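Local coordinates for protein acyl-coenzyme A oxidase acox-1.1 (Caenorhabditis elegans, PDB 5K3H) that catalyses the first step of peroxisomal beta-oxidation, using FAD and oxygen to desaturate acyl-CoA thioesters to trans-2-enoyl-CoA with release of hydrogen peroxide, at residues 28-33 with 560-565; 165-170 with 174-179; 496-501 with 576-581; 512-517 with 521-526. All blocks are in the same frame, centred on the assembly; numbering follows the deposited sequence.

Contact 1 (28-33 with 560-565)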
loop_
_atom_site.group_PDB
_atom_site.type_symbol
_atom_site.label_atom_id
_atom_site.label_comp_id
_atom_site.label_asym_id
_atom_site.label_seq_id
_atom_site.Cartn_x
_atom_site.Cartn_y
_atom_site.Cartn_z
ATOM N N HIS B 28 -30.904 -7.090 -7.071
ATOM C CA HIS B 28 -31.708 -6.386 -6.067
ATOM C C HIS B 28 -31.855 -7.233 -4.809
ATOM O O HIS B 28 -31.866 -6.696 -3.693
ATOM C CB HIS B 28 -33.111 -6.044 -6.598
ATOM C CG HIS B 28 -33.173 -4.872 -7.531
ATOM N ND1 HIS B 28 -32.124 -3.993 -7.710
ATOM C CD2 HIS B 28 -34.171 -4.440 -8.338
ATOM C CE1 HIS B 28 -32.475 -3.070 -8.589
ATOM N NE2 HIS B 28 -33.711 -3.318 -8.983
ATOM N N ALA B 29 -32.035 -8.558 -4.981
ATOM C CA ALA B 29 -32.209 -9.474 -3.854
ATOM C C ALA B 29 -30.908 -9.670 -3.095
ATOM O O ALA B 29 -30.907 -9.767 -1.858
ATOM C CB ALA B 29 -32.745 -10.819 -4.350
ATOM N N MET B 30 -29.788 -9.697 -3.814
ATOM C CA MET B 30 -28.489 -9.751 -3.149
ATOM C C MET B 30 -28.202 -8.456 -2.412
ATOM O O MET B 30 -27.610 -8.482 -1.330
ATOM C CB MET B 30 -27.371 -10.033 -4.164
ATOM C CG MET B 30 -26.000 -10.286 -3.530
ATOM S SD MET B 30 -25.988 -11.760 -2.482
ATOM C CE MET B 30 -25.670 -13.056 -3.699
ATOM N N ALA B 31 -28.574 -7.307 -3.001
ATOM C CA ALA B 31 -28.438 -6.029 -2.298
ATOM C C ALA B 31 -29.188 -6.031 -0.964
ATOM O O ALA B 31 -28.654 -5.569 0.049
ATOM C CB ALA B 31 -28.918 -4.882 -3.185
ATOM N N ALA B 32 -30.414 -6.570 -0.936
ATOM C CA ALA B 32 -31.173 -6.662 0.316
ATOM C C ALA B 32 -30.464 -7.553 1.334
ATOM O O ALA B 32 -30.468 -7.270 2.546
ATOM C CB ALA B 32 -32.579 -7.180 0.039
ATOM N N GLN B 33 -29.846 -8.639 0.863
ATOM C CA GLN B 33 -29.013 -9.458 1.744
ATOM C C GLN B 33 -27.846 -8.655 2.332
ATOM O O GLN B 33 -27.603 -8.694 3.544
ATOM C CB GLN B 33 -28.517 -10.672 0.964
ATOM C CG GLN B 33 -28.098 -11.829 1.805
ATOM C CD GLN B 33 -29.124 -12.261 2.823
ATOM O OE1 GLN B 33 -28.822 -12.332 4.003
ATOM N NE2 GLN B 33 -30.331 -12.566 2.376
ATOM N N LYS B 560 -28.535 -18.218 -2.009
ATOM C CA LYS B 560 -27.774 -19.082 -1.113
ATOM C C LYS B 560 -26.694 -19.855 -1.876
ATOM O O LYS B 560 -25.591 -20.083 -1.351
ATOM C CB LYS B 560 -28.736 -20.018 -0.390
ATOM C CG LYS B 560 -28.094 -21.070 0.482
ATOM C CD LYS B 560 -29.209 -21.900 1.093
ATOM C CE LYS B 560 -28.705 -22.977 2.024
ATOM N NZ LYS B 560 -29.516 -22.913 3.271
ATOM N N GLU B 561 -27.001 -20.278 -3.108
ATOM C CA GLU B 561 -26.013 -20.946 -3.939
ATOM C C GLU B 561 -24.907 -20.001 -4.393
ATOM O O GLU B 561 -23.771 -20.439 -4.609
ATOM C CB GLU B 561 -26.693 -21.567 -5.161
ATOM C CG GLU B 561 -27.581 -22.736 -4.802
ATOM C CD GLU B 561 -28.100 -23.466 -6.020
ATOM O OE1 GLU B 561 -28.109 -22.849 -7.122
ATOM O OE2 GLU B 561 -28.413 -24.682 -5.877
ATOM N N ALA B 562 -25.232 -18.724 -4.629
ATOM C CA ALA B 562 -24.195 -17.768 -5.004
ATOM C C ALA B 562 -23.240 -17.530 -3.846
ATOM O O ALA B 562 -22.020 -17.528 -4.028
ATOM C CB ALA B 562 -24.823 -16.450 -5.457
ATOM N N LEU B 563 -23.783 -17.312 -2.644
ATOM C CA LEU B 563 -22.938 -17.074 -1.485
ATOM C C LEU B 563 -22.242 -18.344 -1.025
ATOM O O LEU B 563 -21.121 -18.287 -0.515
ATOM C CB LEU B 563 -23.775 -16.480 -0.361
ATOM C CG LEU B 563 -24.225 -15.066 -0.714
ATOM C CD1 LEU B 563 -25.072 -14.481 0.396
ATOM C CD2 LEU B 563 -23.013 -14.167 -1.023
ATOM N N SER B 564 -22.869 -19.494 -1.230
ATOM C CA SER B 564 -22.217 -20.746 -0.894
ATOM C C SER B 564 -21.002 -20.973 -1.774
ATOM O O SER B 564 -19.977 -21.474 -1.300
ATOM C CB SER B 564 -23.215 -21.894 -1.021
ATOM O OG SER B 564 -22.585 -23.159 -0.931
ATOM N N ASP B 565 -21.099 -20.621 -3.063
ATOM C CA ASP B 565 -19.917 -20.651 -3.921
ATOM C C ASP B 565 -18.848 -19.718 -3.390
ATOM O O ASP B 565 -17.668 -20.071 -3.357
ATOM C CB ASP B 565 -20.255 -20.243 -5.354
ATOM C CG ASP B 565 -21.141 -21.234 -6.046
ATOM O OD1 ASP B 565 -21.284 -22.360 -5.527
ATOM O OD2 ASP B 565 -21.651 -20.897 -7.144
#
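Met30 on helix 27-35 faces Ala562 and Leu563 on helix 557-577, where the short helical axes pass 11.8 Å apart at a crossing angle of -64°. This is apolar helix-helix packing. It joins the N-terminal helical part of the acyl-CoA oxidase fold to its C-terminal helical region. The wide axis spacing is bridged mainly by one long side chain. Met30 leaves its helix with CG opposite the backbone N (chi1 -172°), then bends at chi2 and chi3. Its methyl CE ends 3.9 Å from Ala562 CB. Met30 and Leu563 reach toward each other tip to tip, and the sulfur SD of Met30 lies 4.1 Å from both CD1 and CD2 of Leu563. Replacing Leu563 by alanine removes this branched end, and the Met30 thioether is likely to lose its partner and turn more freely. Tyr352 of helix 338-367 touches both Met30 and Leu563, and Leu614 of helix 590-616 also packs on Met30. Gln33 adds a looser touch through its CG, while its OE1 is hydrogen-bonded to Arg550. That touch runs from Gln33 CG to Leu563 CD1, at 4.3 Å.

Contact 2 (165-170 with 174-179)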
loop_
_atom_site.group_PDB
_atom_site.type_symbol
_atom_site.label_atom_id
_atom_site.label_comp_id
_atom_site.label_asym_id
_atom_site.label_seq_id
_atom_site.Cartn_x
_atom_site.Cartn_y
_atom_site.Cartn_z
ATOM N N THR B 165 -1.637 15.414 29.341
ATOM C CA THR B 165 -2.499 16.565 29.576
ATOM C C THR B 165 -3.178 16.446 30.942
ATOM O O THR B 165 -3.712 15.390 31.291
ATOM C CB THR B 165 -3.526 16.683 28.453
ATOM O OG1 THR B 165 -2.833 16.859 27.203
ATOM C CG2 THR B 165 -4.475 17.882 28.714
ATOM N N THR B 166 -3.140 17.518 31.737
ATOM C CA THR B 166 -3.738 17.490 33.067
ATOM C C THR B 166 -4.958 18.405 33.151
ATOM O O THR B 166 -5.096 19.376 32.399
ATOM C CB THR B 166 -2.738 17.868 34.165
ATOM O OG1 THR B 166 -2.143 19.133 33.863
ATOM C CG2 THR B 166 -1.641 16.784 34.335
ATOM N N ALA B 167 -5.886 18.006 34.016
ATOM C CA ALA B 167 -7.016 18.822 34.426
ATOM C C ALA B 167 -6.972 18.844 35.942
ATOM O O ALA B 167 -7.319 17.849 36.587
ATOM C CB ALA B 167 -8.340 18.254 33.916
ATOM N N THR B 168 -6.564 19.968 36.512
ATOM C CA THR B 168 -6.326 20.049 37.943
ATOM C C THR B 168 -7.513 20.771 38.563
ATOM O O THR B 168 -7.908 21.852 38.092
ATOM C CB THR B 168 -5.016 20.778 38.274
ATOM O OG1 THR B 168 -3.908 20.146 37.612
ATOM C CG2 THR B 168 -4.756 20.746 39.772
ATOM N N TYR B 169 -8.126 20.139 39.563
ATOM C CA TYR B 169 -9.308 20.721 40.175
ATOM C C TYR B 169 -8.885 21.833 41.124
ATOM O O TYR B 169 -8.154 21.587 42.092
ATOM C CB TYR B 169 -10.138 19.679 40.920
ATOM C CG TYR B 169 -11.401 20.329 41.414
ATOM C CD1 TYR B 169 -12.199 21.043 40.527
ATOM C CD2 TYR B 169 -11.786 20.277 42.750
ATOM C CE1 TYR B 169 -13.347 21.658 40.939
ATOM C CE2 TYR B 169 -12.953 20.898 43.174
ATOM C CZ TYR B 169 -13.726 21.588 42.256
ATOM O OH TYR B 169 -14.888 22.236 42.612
ATOM N N ASP B 170 -9.369 23.046 40.857
ATOM C CA ASP B 170 -9.103 24.224 41.676
ATOM C C ASP B 170 -10.297 24.423 42.605
ATOM O O ASP B 170 -11.329 24.956 42.193
ATOM C CB ASP B 170 -8.876 25.426 40.767
ATOM C CG ASP B 170 -8.483 26.676 41.531
ATOM O OD1 ASP B 170 -8.916 26.846 42.694
ATOM O OD2 ASP B 170 -7.739 27.506 40.956
ATOM N N GLN B 174 -13.677 26.556 42.005
ATOM C CA GLN B 174 -14.564 25.543 41.433
ATOM C C GLN B 174 -14.417 25.467 39.917
ATOM O O GLN B 174 -15.392 25.584 39.162
ATOM C CB GLN B 174 -16.012 25.812 41.815
ATOM C CG GLN B 174 -16.320 25.593 43.289
ATOM C CD GLN B 174 -17.677 26.134 43.632
ATOM O OE1 GLN B 174 -17.787 27.195 44.241
ATOM N NE2 GLN B 174 -18.732 25.431 43.199
ATOM N N GLU B 175 -13.177 25.267 39.478
ATOM C CA GLU B 175 -12.809 25.203 38.073
ATOM C C GLU B 175 -11.794 24.095 37.866
ATOM O O GLU B 175 -11.058 23.739 38.789
ATOM C CB GLU B 175 -12.212 26.519 37.596
ATOM C CG GLU B 175 -13.192 27.633 37.350
ATOM C CD GLU B 175 -12.465 28.917 37.087
ATOM O OE1 GLU B 175 -11.574 29.266 37.893
ATOM O OE2 GLU B 175 -12.721 29.542 36.042
ATOM N N PHE B 176 -11.764 23.546 36.649
ATOM C CA PHE B 176 -10.650 22.713 36.199
ATOM C C PHE B 176 -9.662 23.552 35.404
ATOM O O PHE B 176 -10.072 24.372 34.573
ATOM C CB PHE B 176 -11.144 21.519 35.379
ATOM C CG PHE B 176 -11.807 20.474 36.223
ATOM C CD1 PHE B 176 -11.046 19.532 36.898
ATOM C CD2 PHE B 176 -13.172 20.486 36.409
ATOM C CE1 PHE B 176 -11.630 18.587 37.705
ATOM C CE2 PHE B 176 -13.772 19.551 37.216
ATOM C CZ PHE B 176 -12.996 18.587 37.865
ATOM N N VAL B 177 -8.371 23.378 35.696
ATOM C CA VAL B 177 -7.297 24.070 34.988
ATOM C C VAL B 177 -6.669 23.035 34.061
ATOM O O VAL B 177 -6.039 22.086 34.527
ATOM C CB VAL B 177 -6.248 24.645 35.956
ATOM C CG1 VAL B 177 -5.001 25.047 35.218
ATOM C CG2 VAL B 177 -6.791 25.803 36.790
ATOM N N LEU B 178 -6.849 23.187 32.750
ATOM C CA LEU B 178 -6.290 22.257 31.776
ATOM C C LEU B 178 -4.887 22.718 31.422
ATOM O O LEU B 178 -4.644 23.923 31.283
ATOM C CB LEU B 178 -7.158 22.196 30.520
ATOM C CG LEU B 178 -8.343 21.214 30.427
ATOM C CD1 LEU B 178 -9.098 21.072 31.720
ATOM C CD2 LEU B 178 -9.309 21.714 29.353
ATOM N N HIS B 179 -3.950 21.772 31.313
ATOM C CA HIS B 179 -2.590 22.199 31.018
ATOM C C HIS B 179 -1.840 21.191 30.160
ATOM O O HIS B 179 -1.946 19.977 30.359
ATOM C CB HIS B 179 -1.801 22.451 32.301
ATOM C CG HIS B 179 -0.528 23.193 32.072
ATOM N ND1 HIS B 179 -0.491 24.449 31.505
ATOM C CD2 HIS B 179 0.760 22.846 32.305
ATOM C CE1 HIS B 179 0.763 24.847 31.404
ATOM N NE2 HIS B 179 1.542 23.892 31.882
HETATM O O HOH W 1 -3.634 20.990 35.175
#
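Thr168 and Val177 pair through two backbone hydrogen bonds in an antiparallel beta hairpin, each 2.9 Å from N to O. Thr166 with His179 and Asp170 with Glu175 are the other hydrogen-bonded pairs. Ala167 with Leu178 and Tyr169 with Phe176 are the non-hydrogen-bonded ones. At the turn, Gln174 and Glu175 both face Asp170, which makes a G1 beta bulge.

On the face carrying Ala167, Tyr169, Phe176 and Leu178, the contacts are mainly apolar. Tyr169 CD1 sits over one face of the Phe176 ring, offset toward its rim, 3.7 Å from CZ of Phe176. The two ring planes meet obliquely at 44°. With CG opposite the backbone N (chi1 -175°), the Tyr169 ring runs beside Gln174, and its OH is hydrogen-bonded to the carbonyl of Ala274. Ala167 CB meets Leu178 CD1 at 3.7 Å.

The face carrying Thr166, Thr168, Asp170, Glu175 and His179 is largely polar, with Val177 among them. One water links Thr166 OG1, Thr168 OG1 and the carbonyl of Val177, to which it donates at 2.7 Å from Val177 O. Asp170 and Glu175 both form salt bridges with Arg259, and Glu175 OE1 is also hydrogen-bonded to Thr173 OG1.

Farther out, strand 199-208 is hydrogen-bonded to the backbone of 165-170, and Phe218 meets Phe176. Thr165 OG1 is hydrogen-bonded to Glu153. The Thr165 side chain is about 8 Å from that of Ala150, which binds FAD. Arg259 probably offsets the like charges of Asp170 and Glu175. The hairpin has one mainly apolar face and one mixed face, where a water and Arg259 meet the polar groups.

Contact 3 (496-501 with 576-581)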
loop_
_atom_site.group_PDB
_atom_site.type_symbol
_atom_site.label_atom_id
_atom_site.label_comp_id
_atom_site.label_asym_id
_atom_site.label_seq_id
_atom_site.Cartn_x
_atom_site.Cartn_y
_atom_site.Cartn_z
ATOM N N GLN B 496 -10.709 -24.405 13.569
ATOM C CA GLN B 496 -10.764 -24.463 15.024
ATOM C C GLN B 496 -9.534 -25.169 15.578
ATOM O O GLN B 496 -8.913 -24.697 16.539
ATOM C CB GLN B 496 -12.060 -25.151 15.467
ATOM C CG GLN B 496 -13.268 -24.249 15.342
ATOM C CD GLN B 496 -14.603 -24.929 15.682
ATOM O OE1 GLN B 496 -14.698 -26.151 15.716
ATOM N NE2 GLN B 496 -15.650 -24.121 15.890
ATOM N N HIS B 497 -9.126 -26.263 14.935
ATOM C CA HIS B 497 -7.951 -26.996 15.386
ATOM C C HIS B 497 -6.691 -26.137 15.331
ATOM O O HIS B 497 -5.942 -26.071 16.313
ATOM C CB HIS B 497 -7.765 -28.268 14.559
ATOM C CG HIS B 497 -6.522 -29.015 14.915
ATOM N ND1 HIS B 497 -6.450 -29.881 15.989
ATOM C CD2 HIS B 497 -5.275 -28.968 14.385
ATOM C CE1 HIS B 497 -5.225 -30.365 16.076
ATOM N NE2 HIS B 497 -4.493 -29.825 15.118
ATOM N N ILE B 498 -6.417 -25.476 14.198
ATOM C CA ILE B 498 -5.140 -24.771 14.117
ATOM C C ILE B 498 -5.143 -23.553 15.039
ATOM O O ILE B 498 -4.120 -23.255 15.663
ATOM C CB ILE B 498 -4.742 -24.406 12.665
ATOM C CG1 ILE B 498 -5.487 -23.203 12.142
ATOM C CG2 ILE B 498 -4.907 -25.577 11.678
ATOM C CD1 ILE B 498 -5.342 -23.087 10.631
ATOM N N ALA B 499 -6.289 -22.862 15.191
ATOM C CA ALA B 499 -6.341 -21.729 16.115
ATOM C C ALA B 499 -6.136 -22.172 17.566
ATOM O O ALA B 499 -5.420 -21.507 18.327
ATOM C CB ALA B 499 -7.664 -20.972 15.962
ATOM N N LYS B 500 -6.767 -23.276 17.979
ATOM C CA LYS B 500 -6.491 -23.821 19.307
ATOM C C LYS B 500 -5.024 -24.224 19.446
ATOM O O LYS B 500 -4.367 -23.890 20.443
ATOM C CB LYS B 500 -7.384 -25.023 19.595
ATOM C CG LYS B 500 -7.017 -25.757 20.900
ATOM C CD LYS B 500 -7.887 -26.990 21.115
ATOM C CE LYS B 500 -7.582 -28.047 20.036
ATOM N NZ LYS B 500 -8.490 -29.232 20.087
ATOM N N ARG B 501 -4.484 -24.939 18.452
ATOM C CA ARG B 501 -3.101 -25.398 18.585
ATOM C C ARG B 501 -2.140 -24.225 18.764
ATOM O O ARG B 501 -1.266 -24.256 19.639
ATOM C CB ARG B 501 -2.678 -26.239 17.388
ATOM C CG ARG B 501 -1.607 -27.249 17.759
ATOM C CD ARG B 501 -0.978 -27.904 16.516
ATOM N NE ARG B 501 0.202 -27.169 16.051
ATOM C CZ ARG B 501 0.206 -26.301 15.043
ATOM N NH1 ARG B 501 -0.918 -26.060 14.376
ATOM N NH2 ARG B 501 1.332 -25.683 14.697
ATOM N N LEU B 576 -5.580 -22.438 2.543
ATOM C CA LEU B 576 -4.279 -22.479 1.883
ATOM C C LEU B 576 -3.357 -21.411 2.444
ATOM O O LEU B 576 -2.149 -21.637 2.572
ATOM C CB LEU B 576 -4.444 -22.325 0.372
ATOM C CG LEU B 576 -3.372 -22.892 -0.579
ATOM C CD1 LEU B 576 -3.128 -24.390 -0.404
ATOM C CD2 LEU B 576 -3.774 -22.603 -2.014
ATOM N N ASP B 577 -3.923 -20.261 2.833
ATOM C CA ASP B 577 -3.131 -19.155 3.357
ATOM C C ASP B 577 -2.441 -19.492 4.666
ATOM O O ASP B 577 -1.342 -18.988 4.919
ATOM C CB ASP B 577 -4.020 -17.936 3.571
ATOM C CG ASP B 577 -3.221 -16.668 3.819
ATOM O OD1 ASP B 577 -2.144 -16.544 3.205
ATOM O OD2 ASP B 577 -3.657 -15.810 4.633
ATOM N N VAL B 578 -3.065 -20.312 5.515
ATOM C CA VAL B 578 -2.516 -20.648 6.831
ATOM C C VAL B 578 -2.123 -22.129 6.883
ATOM O O VAL B 578 -2.235 -22.786 7.931
ATOM C CB VAL B 578 -3.521 -20.282 7.938
ATOM C CG1 VAL B 578 -3.839 -18.799 7.871
ATOM C CG2 VAL B 578 -4.800 -21.115 7.833
ATOM N N ALA B 579 -1.672 -22.656 5.731
ATOM C CA ALA B 579 -1.436 -24.087 5.561
ATOM C C ALA B 579 -0.363 -24.621 6.504
ATOM O O ALA B 579 -0.454 -25.768 6.965
ATOM C CB ALA B 579 -1.062 -24.374 4.107
ATOM N N THR B 580 0.677 -23.824 6.775
ATOM C CA THR B 580 1.742 -24.251 7.686
ATOM C C THR B 580 1.196 -24.755 9.020
ATOM O O THR B 580 1.590 -25.819 9.504
ATOM C CB THR B 580 2.727 -23.100 7.901
ATOM O OG1 THR B 580 3.468 -22.893 6.691
ATOM C CG2 THR B 580 3.699 -23.397 9.045
ATOM N N TYR B 581 0.272 -24.013 9.630
ATOM C CA TYR B 581 -0.272 -24.440 10.917
ATOM C C TYR B 581 -1.021 -25.773 10.808
ATOM O O TYR B 581 -1.095 -26.529 11.785
ATOM C CB TYR B 581 -1.183 -23.339 11.474
ATOM C CG TYR B 581 -0.483 -22.012 11.596
ATOM C CD1 TYR B 581 0.384 -21.766 12.644
ATOM C CD2 TYR B 581 -0.672 -21.012 10.648
ATOM C CE1 TYR B 581 1.053 -20.565 12.756
ATOM C CE2 TYR B 581 -0.013 -19.782 10.749
ATOM C CZ TYR B 581 0.858 -19.562 11.816
ATOM O OH TYR B 581 1.544 -18.353 11.954
#
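Ile498 on helix 489-515 packs against Val578 and Tyr581, at the break between helices 557-577 and 579-584. The Ile498 and Val578 side chains cross at about a right angle, with CD1 of Ile498 3.5 Å from CG2 of Val578. Ile498 CG1 stands between the backbone N and the carbonyl carbon (chi1 78°), and the extended chain beyond it carries CD1 to the valine. Closer to the backbone, CB of Ile498 rests 3.9 Å from CB of Tyr581. Were Ile498 an alanine, the CD1 contact with Val578 CG2 would be lost, and a gap is likely to open beside that valine. Arg501, one turn farther along, bends at chi3 and brings its NH1 to 2.6 Å from the carbonyl O of Tyr581. The Tyr581 CB lies at the guanidinium edge, in its plane, 4.0 Å from NH1 of Arg501. The NH2 of Arg501 forms a salt bridge with Glu584, which anchors this group to helix 579-584. Tyr581 belongs to the ATP site shared between the subunits. The end of its side chain runs away from 496-501, and the side chain touches Arg533, another residue of that site. Helix 520-553 lies alongside through Arg533 and Arg540, and helix 590-616 packs on Leu576 and Ala579. Thr580 faces the second subunit, where its OG1 is hydrogen-bonded to OG1 of that subunit's Thr580.

Contact 4 (512-517 with 521-526)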
loop_
_atom_site.group_PDB
_atom_site.type_symbol
_atom_site.label_atom_id
_atom_site.label_comp_id
_atom_site.label_asym_id
_atom_site.label_seq_id
_atom_site.Cartn_x
_atom_site.Cartn_y
_atom_site.Cartn_z
ATOM N N GLY B 512 5.931 -21.201 29.965
ATOM C CA GLY B 512 7.174 -21.928 30.169
ATOM C C GLY B 512 8.332 -21.036 30.564
ATOM O O GLY B 512 9.124 -21.392 31.435
ATOM N N LEU B 513 8.449 -19.865 29.929
ATOM C CA LEU B 513 9.527 -18.927 30.245
ATOM C C LEU B 513 9.415 -18.406 31.673
ATOM O O LEU B 513 10.434 -18.204 32.346
ATOM C CB LEU B 513 9.536 -17.761 29.253
ATOM C CG LEU B 513 10.069 -18.101 27.859
ATOM C CD1 LEU B 513 9.724 -16.992 26.869
ATOM C CD2 LEU B 513 11.544 -18.350 27.876
ATOM N N MET B 514 8.195 -18.175 32.158
ATOM C CA MET B 514 8.053 -17.777 33.551
ATOM C C MET B 514 8.458 -18.915 34.484
ATOM O O MET B 514 9.203 -18.706 35.452
ATOM C CB MET B 514 6.620 -17.316 33.834
ATOM C CG MET B 514 6.231 -15.981 33.199
ATOM S SD MET B 514 4.681 -15.359 33.880
ATOM C CE MET B 514 3.503 -16.490 33.165
ATOM N N GLU B 515 7.998 -20.137 34.186
ATOM C CA GLU B 515 8.362 -21.309 34.980
ATOM C C GLU B 515 9.873 -21.491 35.072
ATOM O O GLU B 515 10.361 -22.096 36.034
ATOM C CB GLU B 515 7.706 -22.567 34.395
ATOM C CG GLU B 515 6.193 -22.679 34.713
ATOM C CD GLU B 515 5.455 -23.655 33.800
ATOM O OE1 GLU B 515 6.122 -24.538 33.195
ATOM O OE2 GLU B 515 4.204 -23.534 33.697
ATOM N N ASN B 516 10.627 -21.007 34.084
ATOM C CA ASN B 516 12.082 -21.007 34.160
ATOM C C ASN B 516 12.635 -19.694 34.708
ATOM O O ASN B 516 13.821 -19.400 34.522
ATOM C CB ASN B 516 12.702 -21.314 32.797
ATOM C CG ASN B 516 12.421 -22.727 32.358
ATOM O OD1 ASN B 516 11.745 -23.481 33.074
ATOM N ND2 ASN B 516 12.947 -23.114 31.195
ATOM N N GLY B 517 11.796 -18.869 35.320
ATOM C CA GLY B 517 12.299 -17.724 36.049
ATOM C C GLY B 517 12.216 -16.392 35.341
ATOM O O GLY B 517 12.646 -15.385 35.922
ATOM N N GLU B 521 6.540 -9.843 32.254
ATOM C CA GLU B 521 6.398 -8.943 31.115
ATOM C C GLU B 521 7.451 -9.210 30.042
ATOM O O GLU B 521 7.219 -8.940 28.860
ATOM C CB GLU B 521 6.483 -7.492 31.608
ATOM C CG GLU B 521 5.579 -7.128 32.814
ATOM C CD GLU B 521 6.332 -7.186 34.173
ATOM O OE1 GLU B 521 7.064 -8.174 34.437
ATOM O OE2 GLU B 521 6.231 -6.211 34.965
ATOM N N ILE B 522 8.617 -9.714 30.437
ATOM C CA ILE B 522 9.637 -10.095 29.469
ATOM C C ILE B 522 9.274 -11.410 28.797
ATOM O O ILE B 522 9.534 -11.606 27.601
ATOM C CB ILE B 522 11.011 -10.154 30.163
ATOM C CG1 ILE B 522 11.468 -8.739 30.505
ATOM C CG2 ILE B 522 12.039 -10.862 29.316
ATOM C CD1 ILE B 522 12.816 -8.690 31.131
ATOM N N ALA B 523 8.723 -12.347 29.571
ATOM C CA ALA B 523 8.204 -13.577 28.995
ATOM C C ALA B 523 7.112 -13.275 27.976
ATOM O O ALA B 523 7.055 -13.900 26.910
ATOM C CB ALA B 523 7.673 -14.482 30.100
ATOM N N TRP B 524 6.242 -12.310 28.286
ATOM C CA TRP B 524 5.217 -11.902 27.336
ATOM C C TRP B 524 5.844 -11.335 26.073
ATOM O O TRP B 524 5.490 -11.733 24.957
ATOM C CB TRP B 524 4.296 -10.875 27.971
ATOM C CG TRP B 524 3.201 -10.459 27.064
ATOM C CD1 TRP B 524 3.212 -9.398 26.200
ATOM C CD2 TRP B 524 1.909 -11.066 26.940
ATOM N NE1 TRP B 524 2.015 -9.325 25.528
ATOM C CE2 TRP B 524 1.194 -10.332 25.970
ATOM C CE3 TRP B 524 1.296 -12.173 27.534
ATOM C CZ2 TRP B 524 -0.102 -10.661 25.599
ATOM C CZ3 TRP B 524 0.011 -12.494 27.163
ATOM C CH2 TRP B 524 -0.675 -11.744 26.212
ATOM N N ASN B 525 6.781 -10.393 26.233
ATOM C CA ASN B 525 7.467 -9.820 25.077
ATOM C C ASN B 525 8.194 -10.885 24.259
ATOM O O ASN B 525 8.163 -10.861 23.026
ATOM C CB ASN B 525 8.455 -8.750 25.533
ATOM C CG ASN B 525 9.085 -8.014 24.362
ATOM O OD1 ASN B 525 8.450 -7.826 23.310
ATOM N ND2 ASN B 525 10.340 -7.597 24.531
ATOM N N LYS B 526 8.881 -11.809 24.924
ATOM C CA LYS B 526 9.609 -12.825 24.182
ATOM C C LYS B 526 8.686 -13.770 23.434
ATOM O O LYS B 526 9.167 -14.493 22.559
ATOM C CB LYS B 526 10.518 -13.627 25.114
ATOM C CG LYS B 526 11.767 -12.900 25.567
ATOM C CD LYS B 526 12.688 -13.857 26.287
ATOM C CE LYS B 526 13.991 -13.176 26.667
ATOM N NZ LYS B 526 14.958 -14.139 27.309
#
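This is an apolar contact across a short turn joining two successive helices in the C-terminal helical region, where helix 489-515 ends and helix 520-553 begins. The first helix closes with a Schellman motif. Gly517 takes a positive phi (101°) as its C-prime residue. Its N is hydrogen-bonded to Met514 O, and Glu518 N to Leu513 O. The chain then turns back, so Ala523 on the second helix faces Leu513 and Met514. No hydrogen bond crosses between 512-517 and 521-526. The methyl of Ala523 sits against the stems of both larger residues. Its CB is 3.9 Å from Leu513 CB and 3.7 Å from Met514 CG. Leu513 has CG opposite its carbonyl carbon (chi1 -74°), which sends its CD1 branch on toward Lys526. The Leu513 and Lys526 side chains cross at about a right angle. The lysine takes part through CB, while its NZ forms a salt bridge with Glu518 in the turn. On the second helix, Trp524 packs on helix 437-456, and Asn525 is hydrogen-bonded to Gln338 of the second subunit. CD1 of Leu513 touches CB of Lys526 at 3.9 Å.

Contacts 3 and 4 share helix 489-515, with centres 24 Å apart, and both reach the second subunit. Contact 4 lies inside the loop of chain that contact 3 closes. Contact 1 shares helix 557-577 with contact 3, about 28 Å away between centres, and ties that helix to the N-terminal region. Contact 2 stands apart in the beta region, with centres 56 Å from contact 1 and 41 Å from contact 4. No two of the contacts touch. Contact 3 holds Tyr581 of the ATP site, while contact 2 lies near FAD-binding residues. Contacts 1 and 4 are away from the annotated sites and join helices.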